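Local coordinates for malonyl CoA:acyl carrier protein malonyltransferase (PDB 1NM2) that probably transfers the malonyl group from malonyl-CoA to holo acyl carrier protein, feeding fatty acid biosynthesis, at residues Pro225-Ala237 with Asn254-Leu268. Residues are numbered along the deposited sequence; the frame is centred on the assembly and turned at random.
Sequences PKVTYVSNKDGRA and NPVRWDLCMETFKEL
Val230, Asn232 and Gly235 meet Arg257, Cys261 and Thr264 in a mixed apolar and polar contact of about 600 Å², which joins the end of edge strand 228-229 of the parallel core sheet and the loop after it to the first turns of helix 258-267, beside the probable nucleophile elbow. Its apolar part rests on Val230: CG2 lies at the edge of the Phe265 ring, 3.8 Å from CE2, and meets Thr264 CG2 tip to tip at 3.9 Å, while CG1, anti to the backbone N (chi1 -178°), is placed 3.9 Å from Cys261 SG. At the helix start, Arg257, the N-cap residue, gives its backbone N to Asn232 O at 2.8 Å, with an N-H...O angle of 150°. Arg257 CG passes 3.6 Å from Lys233 O before the chain bends away at chi2 and chi3, and NE and NH1 grip Asp259 side-on, one nitrogen to each carboxylate oxygen; Leu260 CD1 sits over the centre of the guanidinium. With an alanine in place of Arg257 the backbone bond could remain, but the Asp259 carboxylate would probably lose its charged mate and Leu260 CD1 the flat group it lies over. The Asn232 amide stands nearly perpendicular to the Trp258 ring (89° between planes), with ND2 at the ring edge and in a weak hydrogen bond to Cys261 SG, 3.6 Å away. The stronger partners of this amide are Ser98 N, which donates to OD1, and Gly96 O, which accepts from ND2, both in the probable elbow. Gly235 has positive phi, and a CB there would collide with Leu260 CB; the lack of a side chain lets Gly235 CA come within 3.8 Å of Leu260 CB. A water donates to Lys233 O (2.8 Å) and to Pro255 O, bridging the two backbones. Taken together, the bonds of Asn232 tie its own loop to the helix start and to the probable elbow, consistent with a second-shell role in shaping that turn.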
loop_
_atom_site.group_PDB
_atom_site.type_symbol
_atom_site.label_atom_id
_atom_site.label_comp_id
_atom_site.label_asym_id
_atom_site.label_seq_id
_atom_site.Cartn_x
_atom_site.Cartn_y
_atom_site.Cartn_z
ATOM N N PRO A 225 -12.538 -12.081 7.059
ATOM C CA PRO A 225 -12.457 -10.712 7.579
ATOM C C PRO A 225 -13.601 -10.386 8.540
ATOM O O PRO A 225 -14.755 -10.715 8.275
ATOM C CB PRO A 225 -12.496 -9.859 6.311
ATOM C CG PRO A 225 -13.292 -10.701 5.355
ATOM C CD PRO A 225 -12.744 -12.086 5.601
ATOM N N LYS A 226 -13.272 -9.744 9.658
ATOM C CA LYS A 226 -14.277 -9.379 10.659
ATOM C C LYS A 226 -14.814 -7.981 10.374
ATOM O O LYS A 226 -15.808 -7.549 10.958
ATOM C CB LYS A 226 -13.662 -9.420 12.059
ATOM C CG LYS A 226 -13.094 -10.775 12.441
ATOM C CD LYS A 226 -12.381 -10.720 13.787
ATOM C CE LYS A 226 -11.709 -12.051 14.113
ATOM N NZ LYS A 226 -10.960 -12.013 15.411
ATOM N N VAL A 227 -14.128 -7.278 9.480
ATOM C CA VAL A 227 -14.504 -5.933 9.076
ATOM C C VAL A 227 -14.480 -5.936 7.550
ATOM O O VAL A 227 -13.695 -6.670 6.944
ATOM C CB VAL A 227 -13.488 -4.891 9.589
ATOM C CG1 VAL A 227 -13.980 -3.490 9.281
ATOM C CG2 VAL A 227 -13.263 -5.070 11.086
ATOM N N THR A 228 -15.337 -5.129 6.931
ATOM C CA THR A 228 -15.394 -5.061 5.475
ATOM C C THR A 228 -14.001 -4.795 4.903
ATOM O O THR A 228 -13.350 -3.814 5.260
ATOM C CB THR A 228 -16.352 -3.951 5.017
ATOM O OG1 THR A 228 -17.655 -4.191 5.569
ATOM C CG2 THR A 228 -16.449 -3.929 3.497
ATOM N N TYR A 229 -13.553 -5.679 4.017
ATOM C CA TYR A 229 -12.233 -5.567 3.398
ATOM C C TYR A 229 -12.369 -5.235 1.906
ATOM O O TYR A 229 -12.897 -6.034 1.135
ATOM C CB TYR A 229 -11.478 -6.890 3.572
ATOM C CG TYR A 229 -10.072 -6.879 3.018
ATOM C CD1 TYR A 229 -8.985 -6.541 3.822
ATOM C CD2 TYR A 229 -9.834 -7.175 1.675
ATOM C CE1 TYR A 229 -7.692 -6.498 3.301
ATOM C CE2 TYR A 229 -8.552 -7.130 1.146
ATOM C CZ TYR A 229 -7.488 -6.791 1.963
ATOM O OH TYR A 229 -6.223 -6.726 1.429
ATOM N N VAL A 230 -11.884 -4.060 1.509
ATOM C CA VAL A 230 -11.960 -3.616 0.115
ATOM C C VAL A 230 -10.654 -3.930 -0.607
ATOM O O VAL A 230 -9.581 -3.510 -0.167
ATOM C CB VAL A 230 -12.237 -2.095 0.040
ATOM C CG1 VAL A 230 -12.353 -1.650 -1.415
ATOM C CG2 VAL A 230 -13.523 -1.769 0.788
ATOM N N SER A 231 -10.757 -4.640 -1.729
ATOM C CA SER A 231 -9.592 -5.073 -2.508
ATOM C C SER A 231 -9.140 -4.227 -3.707
ATOM O O SER A 231 -9.959 -3.731 -4.488
ATOM C CB SER A 231 -9.823 -6.521 -2.968
ATOM O OG SER A 231 -8.877 -6.934 -3.942
ATOM N N ASN A 232 -7.817 -4.106 -3.847
ATOM C CA ASN A 232 -7.163 -3.355 -4.926
ATOM C C ASN A 232 -7.458 -3.871 -6.331
ATOM O O ASN A 232 -7.420 -3.115 -7.298
ATOM C CB ASN A 232 -5.642 -3.396 -4.761
ATOM C CG ASN A 232 -5.131 -2.435 -3.723
ATOM O OD1 ASN A 232 -3.927 -2.331 -3.518
ATOM N ND2 ASN A 232 -6.037 -1.723 -3.060
ATOM N N LYS A 233 -7.700 -5.170 -6.443
ATOM C CA LYS A 233 -7.956 -5.791 -7.739
ATOM C C LYS A 233 -9.089 -5.150 -8.528
ATOM O O LYS A 233 -8.933 -4.814 -9.700
ATOM C CB LYS A 233 -8.260 -7.284 -7.548
ATOM C CG LYS A 233 -8.868 -7.981 -8.762
ATOM C CD LYS A 233 -7.872 -8.894 -9.444
ATOM C CE LYS A 233 -8.566 -9.877 -10.384
ATOM N NZ LYS A 233 -9.354 -9.195 -11.445
ATOM N N ASP A 234 -10.227 -4.977 -7.874
ATOM C CA ASP A 234 -11.405 -4.443 -8.530
ATOM C C ASP A 234 -12.255 -3.570 -7.606
ATOM O O ASP A 234 -13.405 -3.275 -7.917
ATOM C CB ASP A 234 -12.237 -5.617 -9.025
ATOM C CG ASP A 234 -12.534 -6.612 -7.919
ATOM O OD1 ASP A 234 -12.994 -7.727 -8.227
ATOM O OD2 ASP A 234 -12.306 -6.274 -6.734
ATOM N N GLY A 235 -11.694 -3.178 -6.466
ATOM C CA GLY A 235 -12.429 -2.345 -5.530
ATOM C C GLY A 235 -13.612 -3.025 -4.855
ATOM O O GLY A 235 -14.462 -2.357 -4.264
ATOM N N ARG A 236 -13.677 -4.349 -4.923
ATOM C CA ARG A 236 -14.788 -5.063 -4.299
ATOM C C ARG A 236 -14.503 -5.503 -2.865
ATOM O O ARG A 236 -13.351 -5.646 -2.454
ATOM C CB ARG A 236 -15.169 -6.292 -5.126
ATOM C CG ARG A 236 -15.744 -5.973 -6.498
ATOM C CD ARG A 236 -16.206 -7.238 -7.201
ATOM N NE ARG A 236 -16.733 -6.957 -8.537
ATOM C CZ ARG A 236 -17.266 -7.874 -9.338
ATOM N NH1 ARG A 236 -17.347 -9.139 -8.941
ATOM N NH2 ARG A 236 -17.718 -7.527 -10.537
ATOM N N ALA A 237 -15.570 -5.711 -2.105
ATOM C CA ALA A 237 -15.440 -6.171 -0.736
ATOM C C ALA A 237 -15.305 -7.690 -0.824
ATOM O O ALA A 237 -16.082 -8.344 -1.523
ATOM C CB ALA A 237 -16.675 -5.791 0.067
ATOM N N ASN A 254 -0.868 -7.665 -10.739
ATOM C CA ASN A 254 -2.091 -7.073 -11.276
ATOM C C ASN A 254 -2.142 -5.580 -10.943
ATOM O O ASN A 254 -1.639 -5.151 -9.908
ATOM C CB ASN A 254 -3.329 -7.753 -10.667
ATOM C CG ASN A 254 -3.701 -9.058 -11.360
ATOM O OD1 ASN A 254 -4.463 -9.857 -10.812
ATOM N ND2 ASN A 254 -3.193 -9.268 -12.567
ATOM N N PRO A 255 -2.763 -4.772 -11.818
ATOM C CA PRO A 255 -2.875 -3.323 -11.593
ATOM C C PRO A 255 -3.557 -2.986 -10.259
ATOM O O PRO A 255 -4.418 -3.732 -9.787
ATOM C CB PRO A 255 -3.720 -2.858 -12.778
ATOM C CG PRO A 255 -3.331 -3.824 -13.871
ATOM C CD PRO A 255 -3.327 -5.147 -13.130
ATOM N N VAL A 256 -3.173 -1.862 -9.661
ATOM C CA VAL A 256 -3.770 -1.412 -8.405
ATOM C C VAL A 256 -4.915 -0.456 -8.749
ATOM O O VAL A 256 -4.682 0.667 -9.197
ATOM C CB VAL A 256 -2.748 -0.652 -7.519
ATOM C CG1 VAL A 256 -3.455 -0.040 -6.319
ATOM C CG2 VAL A 256 -1.641 -1.603 -7.044
ATOM N N ARG A 257 -6.150 -0.903 -8.551
ATOM C CA ARG A 257 -7.295 -0.056 -8.848
ATOM C C ARG A 257 -7.760 0.680 -7.603
ATOM O O ARG A 257 -8.843 0.411 -7.077
ATOM C CB ARG A 257 -8.446 -0.886 -9.429
ATOM C CG ARG A 257 -8.134 -1.463 -10.809
ATOM C CD ARG A 257 -7.722 -0.357 -11.778
ATOM N NE ARG A 257 -8.797 0.606 -11.995
ATOM C CZ ARG A 257 -9.886 0.363 -12.719
ATOM N NH1 ARG A 257 -10.818 1.301 -12.860
ATOM N NH2 ARG A 257 -10.039 -0.810 -13.318
ATOM N N TRP A 258 -6.934 1.609 -7.135
ATOM C CA TRP A 258 -7.274 2.384 -5.949
ATOM C C TRP A 258 -8.470 3.277 -6.261
ATOM O O TRP A 258 -9.233 3.648 -5.365
ATOM C CB TRP A 258 -6.088 3.238 -5.493
ATOM C CG TRP A 258 -6.344 3.887 -4.164
ATOM C CD1 TRP A 258 -6.505 5.222 -3.912
ATOM C CD2 TRP A 258 -6.536 3.217 -2.917
ATOM N NE1 TRP A 258 -6.791 5.424 -2.580
ATOM C CE2 TRP A 258 -6.813 4.209 -1.945
ATOM C CE3 TRP A 258 -6.504 1.872 -2.523
ATOM C CZ2 TRP A 258 -7.056 3.897 -0.603
ATOM C CZ3 TRP A 258 -6.748 1.559 -1.188
ATOM C CH2 TRP A 258 -7.019 2.572 -0.243
ATOM N N ASP A 259 -8.635 3.613 -7.540
ATOM C CA ASP A 259 -9.760 4.436 -7.963
ATOM C C ASP A 259 -11.076 3.741 -7.593
ATOM O O ASP A 259 -11.996 4.359 -7.045
ATOM C CB ASP A 259 -9.715 4.673 -9.482
ATOM C CG ASP A 259 -9.814 3.386 -10.286
ATOM O OD1 ASP A 259 -10.549 3.379 -11.298
ATOM O OD2 ASP A 259 -9.154 2.385 -9.922
ATOM N N LEU A 260 -11.155 2.448 -7.888
ATOM C CA LEU A 260 -12.351 1.669 -7.595
ATOM C C LEU A 260 -12.545 1.468 -6.097
ATOM O O LEU A 260 -13.668 1.333 -5.623
ATOM C CB LEU A 260 -12.283 0.315 -8.303
ATOM C CG LEU A 260 -12.282 0.441 -9.832
ATOM C CD1 LEU A 260 -12.188 -0.933 -10.477
ATOM C CD2 LEU A 260 -13.547 1.165 -10.269
ATOM N N CYS A 261 -11.447 1.431 -5.353
ATOM C CA CYS A 261 -11.550 1.266 -3.914
ATOM C C CYS A 261 -12.254 2.499 -3.337
ATOM O O CYS A 261 -13.123 2.377 -2.472
ATOM C CB CYS A 261 -10.160 1.092 -3.296
ATOM S SG CYS A 261 -9.391 -0.505 -3.682
ATOM N N MET A 262 -11.887 3.682 -3.821
ATOM C CA MET A 262 -12.509 4.912 -3.339
ATOM C C MET A 262 -13.971 4.988 -3.768
ATOM O O MET A 262 -14.803 5.517 -3.033
ATOM C CB MET A 262 -11.738 6.155 -3.821
ATOM C CG MET A 262 -10.369 6.344 -3.128
ATOM S SD MET A 262 -9.593 7.972 -3.355
ATOM C CE MET A 262 -9.102 7.873 -5.083
ATOM N N GLU A 263 -14.282 4.464 -4.954
ATOM C CA GLU A 263 -15.662 4.448 -5.438
ATOM C C GLU A 263 -16.492 3.593 -4.478
ATOM O O GLU A 263 -17.635 3.913 -4.162
ATOM C CB GLU A 263 -15.742 3.844 -6.844
ATOM C CG GLU A 263 -15.193 4.727 -7.952
ATOM C CD GLU A 263 -15.951 6.036 -8.075
ATOM O OE1 GLU A 263 -17.203 5.997 -8.077
ATOM O OE2 GLU A 263 -15.298 7.098 -8.174
ATOM N N THR A 264 -15.902 2.495 -4.018
ATOM C CA THR A 264 -16.577 1.601 -3.088
ATOM C C THR A 264 -16.774 2.283 -1.729
ATOM O O THR A 264 -17.810 2.103 -1.082
ATOM C CB THR A 264 -15.782 0.290 -2.935
ATOM O OG1 THR A 264 -15.934 -0.480 -4.134
ATOM C CG2 THR A 264 -16.271 -0.525 -1.746
ATOM N N PHE A 265 -15.794 3.074 -1.299
ATOM C CA PHE A 265 -15.920 3.784 -0.021
ATOM C C PHE A 265 -17.168 4.681 -0.129
ATOM O O PHE A 265 -17.934 4.823 0.823
ATOM C CB PHE A 265 -14.680 4.658 0.255
ATOM C CG PHE A 265 -13.385 3.889 0.409
ATOM C CD1 PHE A 265 -12.164 4.553 0.299
ATOM C CD2 PHE A 265 -13.377 2.516 0.647
ATOM C CE1 PHE A 265 -10.954 3.861 0.418
ATOM C CE2 PHE A 265 -12.171 1.817 0.766
ATOM C CZ PHE A 265 -10.957 2.496 0.650
ATOM N N LYS A 266 -17.359 5.282 -1.303
ATOM C CA LYS A 266 -18.513 6.145 -1.544
ATOM C C LYS A 266 -19.790 5.327 -1.424
ATOM O O LYS A 266 -20.735 5.719 -0.736
ATOM C CB LYS A 266 -18.457 6.749 -2.947
ATOM C CG LYS A 266 -17.242 7.616 -3.248
ATOM C CD LYS A 266 -17.383 8.214 -4.641
ATOM C CE LYS A 266 -16.099 8.853 -5.130
ATOM N NZ LYS A 266 -16.216 9.242 -6.566
ATOM N N GLU A 267 -19.817 4.191 -2.113
ATOM C CA GLU A 267 -20.972 3.306 -2.088
ATOM C C GLU A 267 -21.287 2.877 -0.658
ATOM O O GLU A 267 -22.434 2.576 -0.334
ATOM C CB GLU A 267 -20.713 2.072 -2.964
ATOM C CG GLU A 267 -20.541 2.387 -4.447
ATOM C CD GLU A 267 -20.299 1.148 -5.300
ATOM O OE1 GLU A 267 -19.248 0.489 -5.122
ATOM O OE2 GLU A 267 -21.160 0.831 -6.150
ATOM N N LEU A 268 -20.268 2.853 0.197
ATOM C CA LEU A 268 -20.452 2.463 1.592
ATOM C C LEU A 268 -20.851 3.664 2.451
ATOM O O LEU A 268 -21.099 3.522 3.648
ATOM C CB LEU A 268 -19.164 1.842 2.153
ATOM C CG LEU A 268 -18.636 0.507 1.606
ATOM C CD1 LEU A 268 -17.294 0.197 2.256
ATOM C CD2 LEU A 268 -19.627 -0.616 1.889
HETATM O O HOH W 1 -6.593 -5.045 -11.226
#